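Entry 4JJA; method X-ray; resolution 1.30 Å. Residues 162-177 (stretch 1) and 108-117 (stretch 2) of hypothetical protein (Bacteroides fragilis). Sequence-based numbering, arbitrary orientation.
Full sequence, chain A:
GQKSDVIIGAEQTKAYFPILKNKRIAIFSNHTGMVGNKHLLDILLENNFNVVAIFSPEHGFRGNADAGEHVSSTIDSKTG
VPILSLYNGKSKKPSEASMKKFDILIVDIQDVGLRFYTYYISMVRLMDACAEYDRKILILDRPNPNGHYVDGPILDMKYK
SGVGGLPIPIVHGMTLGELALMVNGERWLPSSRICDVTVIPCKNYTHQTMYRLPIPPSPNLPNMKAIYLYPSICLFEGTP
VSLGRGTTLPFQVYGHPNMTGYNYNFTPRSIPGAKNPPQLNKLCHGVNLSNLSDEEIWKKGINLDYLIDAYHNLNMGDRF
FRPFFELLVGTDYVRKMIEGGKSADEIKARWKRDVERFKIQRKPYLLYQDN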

# COMPACT_ATOMS: atom_id res chain seq x y z
N GLY A 162 3.70 11.66 5.88
CA GLY A 162 3.64 10.29 6.31
C GLY A 162 2.74 9.38 5.52
O GLY A 162 2.86 8.16 5.62
N VAL A 163 1.79 9.97 4.79
CA VAL A 163 0.88 9.18 3.97
C VAL A 163 1.11 9.45 2.46
O VAL A 163 0.26 9.15 1.64
CB VAL A 163 -0.61 9.44 4.36
CG1 VAL A 163 -0.94 9.05 5.81
CG2 VAL A 163 -1.04 10.89 4.07
N GLY A 164 2.28 9.92 2.07
CA GLY A 164 2.60 10.20 0.67
C GLY A 164 4.06 10.60 0.49
O GLY A 164 4.44 11.74 0.77
N GLY A 165 4.88 9.66 0.04
CA GLY A 165 6.32 9.82 0.08
C GLY A 165 7.02 10.09 -1.22
O GLY A 165 8.22 10.39 -1.21
N LEU A 166 6.33 9.99 -2.35
CA LEU A 166 6.93 10.09 -3.67
C LEU A 166 5.98 10.83 -4.61
O LEU A 166 4.75 10.77 -4.39
CB LEU A 166 7.20 8.70 -4.22
CG LEU A 166 8.23 7.85 -3.49
CD1 LEU A 166 8.24 6.42 -4.05
CD2 LEU A 166 9.66 8.50 -3.55
N PRO A 167 6.50 11.42 -5.70
CA PRO A 167 5.65 12.12 -6.67
C PRO A 167 5.03 11.13 -7.65
O PRO A 167 5.40 11.03 -8.82
CB PRO A 167 6.61 13.12 -7.33
CG PRO A 167 7.92 12.42 -7.24
CD PRO A 167 7.94 11.62 -5.98
N ILE A 168 4.05 10.41 -7.13
CA ILE A 168 3.37 9.33 -7.85
C ILE A 168 1.87 9.57 -7.72
O ILE A 168 1.42 10.32 -6.85
CB ILE A 168 3.82 7.93 -7.36
CG1 ILE A 168 3.40 7.70 -5.87
CG2 ILE A 168 5.29 7.73 -7.56
CD1 ILE A 168 3.82 6.34 -5.32
N PRO A 169 1.05 8.93 -8.56
CA PRO A 169 -0.39 9.03 -8.46
C PRO A 169 -0.92 8.27 -7.23
O PRO A 169 -0.15 7.61 -6.53
CB PRO A 169 -0.91 8.40 -9.78
CG PRO A 169 0.29 8.41 -10.72
CD PRO A 169 1.44 8.14 -9.74
N ILE A 170 -2.21 8.40 -6.95
CA ILE A 170 -2.80 7.69 -5.85
C ILE A 170 -2.66 6.19 -6.06
O ILE A 170 -2.25 5.43 -5.15
CB ILE A 170 -4.29 8.11 -5.64
CG1 ILE A 170 -4.36 9.59 -5.19
CG2 ILE A 170 -5.00 7.22 -4.65
CD1 ILE A 170 -5.78 10.14 -5.07
N VAL A 171 -3.08 5.72 -7.24
CA VAL A 171 -2.96 4.32 -7.65
C VAL A 171 -1.80 4.37 -8.65
O VAL A 171 -1.94 4.88 -9.76
CB VAL A 171 -4.27 3.81 -8.27
CG1 VAL A 171 -4.03 2.39 -8.88
CG2 VAL A 171 -5.44 3.82 -7.29
N HIS A 172 -0.63 3.87 -8.23
CA HIS A 172 0.58 4.00 -9.04
C HIS A 172 0.76 2.85 -10.04
O HIS A 172 1.53 2.99 -11.00
CB HIS A 172 1.81 4.18 -8.14
CG HIS A 172 1.95 3.13 -7.10
ND1 HIS A 172 2.30 1.83 -7.40
CD2 HIS A 172 1.82 3.20 -5.75
CE1 HIS A 172 2.40 1.15 -6.26
NE2 HIS A 172 2.06 1.96 -5.25
N GLY A 173 0.08 1.73 -9.80
CA GLY A 173 0.09 0.62 -10.68
C GLY A 173 1.32 -0.25 -10.72
O GLY A 173 1.45 -1.06 -11.61
N MSE A 174 2.24 -0.09 -9.77
CA MSE A 174 3.54 -0.72 -9.85
C MSE A 174 3.75 -1.72 -8.72
O MSE A 174 3.21 -1.58 -7.64
CB MSE A 174 4.66 0.32 -9.75
CG MSE A 174 4.53 1.37 -10.84
SE MSE A 174 5.80 2.84 -10.78
CE MSE A 174 7.21 1.92 -11.51
N THR A 175 4.52 -2.75 -9.00
CA THR A 175 4.99 -3.60 -7.92
C THR A 175 6.08 -2.90 -7.09
O THR A 175 6.65 -1.91 -7.56
CB THR A 175 5.54 -4.94 -8.42
OG1 THR A 175 6.79 -4.73 -9.09
CG2 THR A 175 4.53 -5.69 -9.24
N LEU A 176 6.38 -3.41 -5.90
CA LEU A 176 7.43 -2.79 -5.11
C LEU A 176 8.76 -2.89 -5.83
O LEU A 176 9.58 -1.96 -5.73
CB LEU A 176 7.51 -3.35 -3.72
CG LEU A 176 6.36 -3.11 -2.76
CD1 LEU A 176 6.61 -3.88 -1.43
CD2 LEU A 176 6.19 -1.64 -2.51
N GLY A 177 9.02 -3.95 -6.60
CA GLY A 177 10.24 -4.05 -7.37
C GLY A 177 10.33 -2.98 -8.43
O GLY A 177 11.36 -2.36 -8.63
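Stretch 2, residues 108-117: DIQDVGLRFY

Stretch 2 has no regular helix or strand, and it runs antiparallel to stretch 1: its early residues lie near Leu176, its last ones near Val163. Together the two bury 715 Å², counting both sides.

Asp108 stays clear of stretch 1, so the contact begins at Ile109, whose branched apolar side chain meets Leu176 at the start of the helix, CG2 to Leu176 CD1 at 3.4 Å. Gln110 points away and braces its own stretch, NE2 donating to Asp111 O at 2.9 Å. Asp111 points toward stretch 1, with its CB 4.0 Å from Leu176 CG. An acid suits this place because its carboxylate can accept from two waters, through which it reaches stretch 1: one molecule donates to Asp111 OD2 (2.7 Å) and to Met174 O (2.9 Å), while a second lies 2.9 Å from Asp111 OD2 and 2.8 Å from His172 NE2. Within its own stretch, Asp111 OD2 takes a weak bond from Gly113 N (3.0 Å). Val112 turns away and makes no contact with stretch 1.

Gly113 adopts phi 84°, a conformation that favours glycine, and its carbonyl lies over one face of the His172 ring. A further water joins Gly113 O (2.6 Å) to Gly173 N (2.8 Å). Leu114 opens a type I turn, closed by Tyr117 N to Leu114 O at 3.1 Å. Although its CA-to-CB bond points away, its end comes back, placing CD1 3.6 Å from Ile170 CG2 and 3.9 Å from Val171 CG2.

Arg115 is the principal anchor, covered over 153 Å². Its backbone N donates to Ile170 O (2.8 Å), and its long side chain carries NH1 to Ile168 O (2.8 Å), with Ile170 CG1 over one guanidinium face. Water links Arg115 NE (2.8 Å) to Val163 O (2.7 Å). Phe116 adds apolar surface, CE2 lying 3.7 Å from Ile170 CG2, and its CA makes a CA-H...O contact with Val163 O at 3.3 Å. Tyr117 points away, ending the contact.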

# COMPACT_ATOMS: atom_id res chain seq x y z
N ASP A 108 10.48 -8.72 1.05
CA ASP A 108 9.44 -9.69 0.66
C ASP A 108 8.18 -9.38 1.44
O ASP A 108 8.02 -9.82 2.56
CB ASP A 108 9.86 -11.17 0.88
CG ASP A 108 8.84 -12.16 0.29
OD1 ASP A 108 8.21 -11.88 -0.80
OD2 ASP A 108 8.62 -13.25 0.92
N ILE A 109 7.28 -8.63 0.81
CA ILE A 109 6.14 -8.13 1.56
C ILE A 109 5.04 -7.84 0.59
O ILE A 109 5.31 -7.40 -0.53
CB ILE A 109 6.53 -6.87 2.40
CG1 ILE A 109 5.49 -6.57 3.50
CG2 ILE A 109 6.85 -5.63 1.53
CD1 ILE A 109 6.00 -5.56 4.51
N GLN A 110 3.80 -8.07 1.03
CA GLN A 110 2.62 -7.88 0.16
C GLN A 110 2.02 -6.49 0.36
O GLN A 110 1.50 -6.17 1.43
CB GLN A 110 1.57 -8.96 0.43
CG GLN A 110 0.36 -8.84 -0.49
CD GLN A 110 0.73 -9.03 -1.95
OE1 GLN A 110 1.16 -10.11 -2.35
NE2 GLN A 110 0.58 -7.99 -2.76
N ASP A 111 2.03 -5.70 -0.73
CA ASP A 111 1.53 -4.35 -0.81
C ASP A 111 0.11 -4.33 -1.43
O ASP A 111 -0.33 -5.32 -2.02
CB ASP A 111 2.51 -3.54 -1.74
CG ASP A 111 2.15 -2.13 -1.87
OD1 ASP A 111 1.86 -1.50 -0.84
OD2 ASP A 111 2.10 -1.63 -3.03
N VAL A 112 -0.57 -3.17 -1.42
CA VAL A 112 -1.88 -3.03 -2.06
C VAL A 112 -1.96 -1.98 -3.16
O VAL A 112 -3.00 -1.79 -3.75
CB VAL A 112 -3.01 -2.83 -1.03
CG1 VAL A 112 -3.04 -4.02 -0.03
CG2 VAL A 112 -2.84 -1.55 -0.29
N GLY A 113 -0.85 -1.29 -3.41
CA GLY A 113 -0.77 -0.37 -4.56
C GLY A 113 -1.29 1.03 -4.45
O GLY A 113 -1.71 1.62 -5.42
N LEU A 114 -1.27 1.58 -3.23
CA LEU A 114 -1.76 2.91 -2.98
C LEU A 114 -0.67 3.79 -2.41
O LEU A 114 0.12 3.39 -1.56
CB LEU A 114 -2.92 2.89 -1.97
CG LEU A 114 -4.29 2.67 -2.56
CD1 LEU A 114 -4.68 3.81 -3.51
CD2 LEU A 114 -4.41 1.27 -3.17
N ARG A 115 -0.68 5.04 -2.84
CA ARG A 115 0.29 6.02 -2.33
C ARG A 115 0.22 6.23 -0.82
O ARG A 115 1.20 6.54 -0.19
CB ARG A 115 0.12 7.33 -3.07
CG ARG A 115 1.18 8.35 -2.83
CD ARG A 115 0.94 9.60 -3.63
NE ARG A 115 -0.24 10.31 -3.21
CZ ARG A 115 -1.05 11.01 -4.01
NH1 ARG A 115 -0.83 11.08 -5.32
NH2 ARG A 115 -2.13 11.61 -3.48
N PHE A 116 -0.96 6.06 -0.23
CA PHE A 116 -1.18 6.26 1.18
C PHE A 116 -1.14 4.98 1.98
O PHE A 116 -1.41 5.00 3.19
CB PHE A 116 -2.42 7.12 1.46
CG PHE A 116 -3.63 6.81 0.63
CD1 PHE A 116 -4.28 5.58 0.74
CD2 PHE A 116 -4.15 7.75 -0.24
CE1 PHE A 116 -5.43 5.29 -0.01
CE2 PHE A 116 -5.29 7.47 -0.99
CZ PHE A 116 -5.91 6.24 -0.89
N TYR A 117 -0.71 3.86 1.36
CA TYR A 117 -0.40 2.60 2.06
C TYR A 117 1.12 2.54 2.06
O TYR A 117 1.72 2.44 1.00
CB TYR A 117 -1.02 1.45 1.33
CG TYR A 117 -1.02 0.16 2.14
CD1 TYR A 117 -2.09 -0.14 2.96
CD2 TYR A 117 -0.02 -0.79 2.02
CE1 TYR A 117 -2.16 -1.29 3.67
CE2 TYR A 117 -0.05 -1.97 2.74
CZ TYR A 117 -1.14 -2.22 3.57
OH TYR A 117 -1.15 -3.41 4.26
O HOH W 1 2.71 -3.14 -5.23
O HOH W 2 1.83 1.26 -2.57
O HOH W 3 -1.49 0.51 -7.81
O HOH W 4 -0.87 10.49 -0.46